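Local coordinates for protein serine protease inhibitor 2 (PDB 3PZF) that inhibits clip-domain serine proteases as a serpin, forming a covalent complex with its target and so restraining the melanization response of the mosquito, at residues 53-58 and 72-77. Numbering follows the deposited sequence.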
ATOM      1  N   THR A  53      -0.631  -5.620 -13.359  1.00 19.33           N
ATOM      2  CA  THR A  53      -0.544  -5.100 -14.718  1.00 21.22           C
ATOM      3  C   THR A  53       0.750  -5.599 -15.364  1.00 22.92           C
ATOM      4  O   THR A  53       0.749  -5.943 -16.537  1.00 25.43           O
ATOM      5  CB  THR A  53      -0.642  -3.575 -14.753  1.00 22.22           C
ATOM      6  OG1 THR A  53      -1.864  -3.179 -14.107  1.00 22.55           O
ATOM      7  CG2 THR A  53      -0.667  -3.050 -16.256  1.00 22.28           C
ATOM      8  N   LEU A  54       1.839  -5.727 -14.604  1.00 20.00           N
ATOM      9  CA  LEU A  54       3.067  -6.321 -15.215  1.00 18.10           C
ATOM     10  C   LEU A  54       2.815  -7.755 -15.651  1.00 23.35           C
ATOM     11  O   LEU A  54       3.299  -8.207 -16.689  1.00 21.55           O
ATOM     12  CB  LEU A  54       4.232  -6.260 -14.240  1.00 17.63           C
ATOM     13  CG  LEU A  54       4.850  -4.854 -14.111  1.00 23.48           C
ATOM     14  CD1 LEU A  54       5.621  -4.763 -12.799  1.00 23.89           C
ATOM     15  CD2 LEU A  54       5.768  -4.501 -15.324  1.00 21.92           C
ATOM     16  N   ILE A  55       2.059  -8.484 -14.860  1.00 22.93           N
ATOM     17  CA  ILE A  55       1.753  -9.853 -15.196  1.00 23.03           C
ATOM     18  C   ILE A  55       0.840  -9.895 -16.408  1.00 23.65           C
ATOM     19  O   ILE A  55       1.024 -10.745 -17.298  1.00 23.74           O
ATOM     20  CB  ILE A  55       1.121 -10.593 -14.003  1.00 25.75           C
ATOM     21  CG1 ILE A  55       2.189 -10.798 -12.919  1.00 21.31           C
ATOM     22  CG2 ILE A  55       0.545 -11.926 -14.459  1.00 27.77           C
ATOM     23  CD1 ILE A  55       1.648 -11.334 -11.563  1.00 22.48           C
ATOM     24  N   TYR A  56      -0.119  -8.970 -16.463  1.00 22.01           N
ATOM     25  CA  TYR A  56      -0.952  -8.789 -17.655  1.00 24.35           C
ATOM     26  C   TYR A  56      -0.112  -8.533 -18.910  1.00 25.11           C
ATOM     27  O   TYR A  56      -0.321  -9.169 -19.932  1.00 26.67           O
ATOM     28  CB  TYR A  56      -1.953  -7.648 -17.416  1.00 22.78           C
ATOM     29  CG  TYR A  56      -2.975  -7.464 -18.519  1.00 27.45           C
ATOM     30  CD1 TYR A  56      -4.046  -8.333 -18.644  1.00 31.26           C
ATOM     31  CD2 TYR A  56      -2.877  -6.405 -19.407  1.00 33.71           C
ATOM     32  CE1 TYR A  56      -5.002  -8.143 -19.640  1.00 36.71           C
ATOM     33  CE2 TYR A  56      -3.820  -6.215 -20.411  1.00 38.03           C
ATOM     34  CZ  TYR A  56      -4.878  -7.088 -20.515  1.00 42.66           C
ATOM     35  OH  TYR A  56      -5.826  -6.913 -21.501  1.00 48.09           O
ATOM     36  N   GLU A  57       0.861  -7.629 -18.819  1.00 23.02           N
ATOM     37  CA  GLU A  57       1.748  -7.309 -19.937  1.00 24.46           C
ATOM     38  C   GLU A  57       2.559  -8.536 -20.384  1.00 22.95           C
ATOM     39  O   GLU A  57       2.861  -8.685 -21.581  1.00 23.86           O
ATOM     40  CB  GLU A  57       2.712  -6.186 -19.514  1.00 23.13           C
ATOM     41  CG  GLU A  57       2.039  -4.792 -19.409  1.00 24.64           C
ATOM     42  CD  GLU A  57       2.136  -3.975 -20.695  1.00 27.28           C
ATOM     43  OE1 GLU A  57       2.414  -4.554 -21.804  1.00 29.90           O
ATOM     44  OE2 GLU A  57       1.930  -2.739 -20.599  1.00 27.62           O
ATOM     45  N   ALA A  58       2.875  -9.410 -19.437  1.00 22.34           N
ATOM     46  CA  ALA A  58       3.703 -10.598 -19.743  1.00 23.77           C
ATOM     47  C   ALA A  58       2.886 -11.706 -20.370  1.00 31.65           C
ATOM     48  O   ALA A  58       3.432 -12.626 -20.970  1.00 25.84           O
ATOM     49  CB  ALA A  58       4.341 -11.129 -18.477  1.00 22.73           C
ATOM     50  N   ARG A  72      -9.198 -11.807 -18.626  1.00 55.73           N
ATOM     51  CA  ARG A  72     -10.505 -11.520 -18.052  1.00 60.52           C
ATOM     52  C   ARG A  72     -10.426 -11.140 -16.588  1.00 60.67           C
ATOM     53  O   ARG A  72     -11.055 -10.178 -16.168  1.00 61.89           O
ATOM     54  CB  ARG A  72     -11.431 -12.730 -18.215  1.00 71.98           C
ATOM     55  N   GLU A  73      -9.655 -11.896 -15.808  1.00 61.57           N
ATOM     56  CA  GLU A  73      -9.610 -11.705 -14.357  1.00 58.73           C
ATOM     57  C   GLU A  73      -8.819 -10.462 -13.966  1.00 57.75           C
ATOM     58  O   GLU A  73      -9.155  -9.797 -12.998  1.00 56.19           O
ATOM     59  CB  GLU A  73      -9.010 -12.936 -13.654  1.00 53.80           C
ATOM     60  CG  GLU A  73      -9.972 -14.112 -13.526  1.00 57.98           C
ATOM     61  CD  GLU A  73      -9.301 -15.391 -13.050  1.00 56.68           C
ATOM     62  OE1 GLU A  73      -8.104 -15.355 -12.680  1.00 42.89           O
ATOM     63  OE2 GLU A  73      -9.977 -16.440 -13.051  1.00 61.29           O
ATOM     64  N   LEU A  74      -7.761 -10.150 -14.708  1.00 52.57           N
ATOM     65  CA  LEU A  74      -6.942  -8.988 -14.382  1.00 50.15           C
ATOM     66  C   LEU A  74      -7.687  -7.699 -14.764  1.00 60.21           C
ATOM     67  O   LEU A  74      -7.081  -6.637 -14.892  1.00 46.76           O
ATOM     68  CB  LEU A  74      -5.582  -9.076 -15.095  1.00 46.36           C
ATOM     69  CG  LEU A  74      -4.737 -10.303 -14.733  1.00 44.57           C
ATOM     70  CD1 LEU A  74      -3.386 -10.359 -15.459  1.00 48.05           C
ATOM     71  CD2 LEU A  74      -4.538 -10.315 -13.235  1.00 49.26           C
ATOM     72  N   SER A  75      -9.011  -7.802 -14.896  1.00 87.50           N
ATOM     73  CA  SER A  75      -9.838  -6.791 -15.560  1.00 95.42           C
ATOM     74  C   SER A  75      -9.948  -5.466 -14.835  1.00 92.62           C
ATOM     75  O   SER A  75      -9.687  -4.417 -15.420  1.00 98.55           O
ATOM     76  CB  SER A  75     -11.258  -7.320 -15.742  1.00 99.97           C
ATOM     77  OG  SER A  75     -11.939  -7.352 -14.498  1.00 97.63           O
ATOM     78  N   SER A  76     -10.369  -5.509 -13.574  1.00 78.08           N
ATOM     79  CA  SER A  76     -10.681  -4.294 -12.829  1.00 75.85           C
ATOM     80  C   SER A  76      -9.429  -3.485 -12.509  1.00 69.99           C
ATOM     81  O   SER A  76      -9.474  -2.492 -11.779  1.00 78.80           O
ATOM     82  CB  SER A  76     -11.407  -4.642 -11.534  1.00 82.11           C
ATOM     83  OG  SER A  76     -10.567  -5.388 -10.669  1.00 85.44           O
ATOM     84  N   VAL A  77      -8.310  -3.929 -13.053  1.00 44.36           N
ATOM     85  CA  VAL A  77      -7.044  -3.270 -12.862  1.00 40.21           C
ATOM     86  C   VAL A  77      -6.546  -2.670 -14.173  1.00 36.92           C
ATOM     87  O   VAL A  77      -5.746  -1.741 -14.178  1.00 45.70           O
ATOM     88  CB  VAL A  77      -6.023  -4.303 -12.306  1.00 44.67           C
ATOM     89  CG1 VAL A  77      -4.624  -4.082 -12.868  1.00 42.80           C
ATOM     90  CG2 VAL A  77      -6.040  -4.296 -10.800  1.00 40.50           C
TER
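L74 reaches across to the base of Y56, and this pair shows how the residue that ends a short helix can pack on a longer one, mostly through one leucine methyl. L74 CD1 lies 3.6 Å from Y56 CA and equally far from Y56 CB, resting against the backbone of helix 45-58. L74 CD1 also meets the rim of the Y56 ring in its plane, 3.8 Å from Y56 CD1, while L74 CB lies 3.9 Å from that ring carbon. Because Y56 holds CG anti to the backbone N (chi1 -174°), the ring points back past L74, and the leucine and the tyrosine run in opposing senses as they pass. I55 adds a looser touch, its CG2 being 4.3 Å from L74 CD1.

L74 is the first residue to leave helical geometry after helix 69-73, and the turn that follows brings V77 beside T53. There V77 CG1 approaches T53 OG1 at 3.2 Å, a carbon-to-oxygen contact and not a hydrogen bond, though the placement of V77 is less sure. The hydroxyl is bonded to the K49 carbonyl one helical turn earlier, and V77 O is bonded to the Y90 hydroxyl of helix 83-98. No hydrogen bond links 53-58 to 72-77, so within the helical part of this serpin the two are joined by apolar packing, with the T53 hydroxyl and V77 O engaged by K49 and Y90.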